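Long-range contact in prenyltransference for protein (Lavandula lanata, PDB 5HC8), which makes lavandulyl diphosphate by a head-to-middle condensation, probably of two dimethylallyl diphosphate molecules: residues Ser105-Lys110 and His135-Val140. Residues are numbered along the deposited sequence; the frame is centred on the assembly and turned at random.
Sequences SAIGDK and HFILAV. With SO4 (sulfate ion), chain E.
Ile107 packs against Ile137 and Ala139 where strand 103-107, one of the two outermost strands of the parallel sheet within this chain, pairs with strand 135-140; linked through helix 115-128, the two strands form a beta-alpha-beta unit of the cis-prenyltransferase-type fold. Four backbone bonds define the parallel pairing: Ser105 N to Phe136 O, Leu138 N to Ser105 O, Ile107 N to Leu138 O, and Val140 N to Ile107 O, the last 2.9 Å long and nearly straight at 168°. On the face carrying Ser105, Ile107, Ile137 and Ala139, the bump is Ile107 CG1, set between the backbone N and the carbonyl carbon (chi1 66°). It settles into the shallow hollow above small Ala139, 3.7 Å from Ala139 CB, and against the CG2 branch of Ile137, with 3.6 Å between Ile107 CG1 and Ile137 CG2. Ile182 closes over both isoleucines. On the other face, where helix 115-128 brings Ile121 onto Ala106, Ala106 CB lies 4.4 Å from Val140 CG1, a looser apolar contact. Gly108 continues the close approach beyond the last strand pair: a side chain there would run into Val140 O. At the opposite end the His135 ring, its CG anti to the backbone N (chi1 -160°), has Ile137 CG1 over one face, 3.8 Å above the plane and toward the rim. Its two nitrogens work in plane, NE2 pairing with Ser105 OG and ND1 with a sulfate, probably from the crystallisation liquor. An alanine at His135 would probably leave Ser105 OG without this partner and open a gap beside Ile137 CG1. The NE2 to Ser105 OG hydrogen bond spans 2.8 Å, matching the 2.8 Å from His135 ND1 to sulfate O1.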
loop_
_atom_site.group_PDB
_atom_site.type_symbol
_atom_site.label_atom_id
_atom_site.label_comp_id
_atom_site.label_asym_id
_atom_site.label_seq_id
_atom_site.Cartn_x
_atom_site.Cartn_y
_atom_site.Cartn_z
ATOM N N SER A 105 -4.795 -12.484 -19.055
ATOM C CA SER A 105 -5.259 -13.180 -17.876
ATOM C C SER A 105 -6.200 -12.283 -17.104
ATOM O O SER A 105 -6.127 -11.076 -17.232
ATOM C CB SER A 105 -4.155 -13.546 -16.933
ATOM O OG SER A 105 -3.132 -14.281 -17.507
ATOM N N ALA A 106 -7.092 -12.884 -16.324
ATOM C CA ALA A 106 -7.874 -12.141 -15.371
ATOM C C ALA A 106 -7.527 -12.679 -14.003
ATOM O O ALA A 106 -7.221 -13.925 -13.818
ATOM C CB ALA A 106 -9.394 -12.188 -15.650
ATOM N N ILE A 107 -7.457 -11.739 -13.045
ATOM C CA ILE A 107 -7.278 -12.101 -11.633
ATOM C C ILE A 107 -8.438 -11.551 -10.808
ATOM O O ILE A 107 -9.011 -10.517 -11.145
ATOM C CB ILE A 107 -5.933 -11.689 -11.040
ATOM C CG1 ILE A 107 -5.780 -10.160 -10.968
ATOM C CG2 ILE A 107 -4.807 -12.363 -11.827
ATOM C CD1 ILE A 107 -4.484 -9.754 -10.263
ATOM N N GLY A 108 -8.766 -12.267 -9.751
ATOM C CA GLY A 108 -9.791 -11.882 -8.804
ATOM C C GLY A 108 -10.703 -13.058 -8.467
ATOM O O GLY A 108 -10.442 -14.178 -8.888
ATOM N N ASP A 109 -11.756 -12.777 -7.702
ATOM C CA ASP A 109 -12.778 -13.791 -7.289
ATOM C C ASP A 109 -13.787 -13.956 -8.420
ATOM O O ASP A 109 -14.869 -13.397 -8.442
ATOM C CB ASP A 109 -13.408 -13.375 -5.977
ATOM C CG ASP A 109 -14.279 -14.480 -5.347
ATOM O OD1 ASP A 109 -14.522 -15.501 -6.005
ATOM O OD2 ASP A 109 -14.763 -14.268 -4.222
ATOM N N LYS A 110 -13.384 -14.737 -9.395
ATOM C CA LYS A 110 -14.116 -14.798 -10.656
ATOM C C LYS A 110 -15.465 -15.506 -10.472
ATOM O O LYS A 110 -16.399 -15.264 -11.213
ATOM C CB LYS A 110 -13.269 -15.482 -11.697
ATOM C CG LYS A 110 -12.140 -14.593 -12.123
ATOM C CD LYS A 110 -11.192 -15.413 -12.986
ATOM C CE LYS A 110 -9.947 -15.848 -12.241
ATOM N NZ LYS A 110 -8.872 -16.071 -13.247
ATOM N N HIS A 135 2.121 -9.368 -21.339
ATOM C CA HIS A 135 1.024 -9.832 -20.515
ATOM C C HIS A 135 0.098 -8.617 -20.152
ATOM O O HIS A 135 0.581 -7.517 -19.797
ATOM C CB HIS A 135 1.644 -10.506 -19.293
ATOM C CG HIS A 135 0.759 -11.445 -18.543
ATOM N ND1 HIS A 135 1.221 -12.160 -17.460
ATOM C CD2 HIS A 135 -0.537 -11.809 -18.700
ATOM C CE1 HIS A 135 0.253 -12.913 -16.986
ATOM N NE2 HIS A 135 -0.828 -12.703 -17.710
ATOM N N PHE A 136 -1.217 -8.846 -20.263
ATOM C CA PHE A 136 -2.261 -7.929 -19.848
ATOM C C PHE A 136 -3.131 -8.629 -18.822
ATOM O O PHE A 136 -3.740 -9.666 -19.115
ATOM C CB PHE A 136 -3.127 -7.544 -21.037
ATOM C CG PHE A 136 -4.377 -6.798 -20.681
ATOM C CD1 PHE A 136 -4.421 -5.872 -19.610
ATOM C CD2 PHE A 136 -5.572 -7.057 -21.361
ATOM C CE1 PHE A 136 -5.600 -5.207 -19.280
ATOM C CE2 PHE A 136 -6.761 -6.372 -21.033
ATOM C CZ PHE A 136 -6.770 -5.438 -20.004
ATOM N N ILE A 137 -3.135 -8.138 -17.575
ATOM C CA ILE A 137 -4.026 -8.670 -16.528
ATOM C C ILE A 137 -5.196 -7.702 -16.321
ATOM O O ILE A 137 -5.000 -6.479 -16.128
ATOM C CB ILE A 137 -3.300 -8.878 -15.210
ATOM C CG1 ILE A 137 -2.321 -10.032 -15.366
ATOM C CG2 ILE A 137 -4.275 -9.217 -14.047
ATOM C CD1 ILE A 137 -1.319 -10.183 -14.229
ATOM N N LEU A 138 -6.406 -8.243 -16.407
ATOM C CA LEU A 138 -7.605 -7.533 -16.011
ATOM C C LEU A 138 -7.926 -8.056 -14.604
ATOM O O LEU A 138 -8.205 -9.211 -14.427
ATOM C CB LEU A 138 -8.750 -7.756 -16.983
ATOM C CG LEU A 138 -10.036 -7.026 -16.611
ATOM C CD1 LEU A 138 -9.967 -5.507 -16.672
ATOM C CD2 LEU A 138 -11.149 -7.537 -17.486
ATOM N N ALA A 139 -7.840 -7.179 -13.622
ATOM C CA ALA A 139 -8.180 -7.469 -12.227
ATOM C C ALA A 139 -9.627 -7.072 -11.961
ATOM O O ALA A 139 -9.990 -5.906 -11.970
ATOM C CB ALA A 139 -7.206 -6.737 -11.281
ATOM N N VAL A 140 -10.447 -8.082 -11.709
ATOM C CA VAL A 140 -11.870 -7.953 -11.614
ATOM C C VAL A 140 -12.405 -8.811 -10.444
ATOM O O VAL A 140 -12.017 -9.983 -10.259
ATOM C CB VAL A 140 -12.464 -8.233 -13.019
ATOM C CG1 VAL A 140 -12.211 -9.668 -13.424
ATOM C CG2 VAL A 140 -13.873 -7.794 -13.108
HETATM S S SO4 E . 4.760 -12.978 -17.095
HETATM O O1 SO4 E . 3.897 -11.788 -16.675
HETATM O O2 SO4 E . 5.467 -13.787 -16.021
HETATM O O3 SO4 E . 3.948 -13.993 -17.862
HETATM O O4 SO4 E . 5.773 -12.384 -18.023
#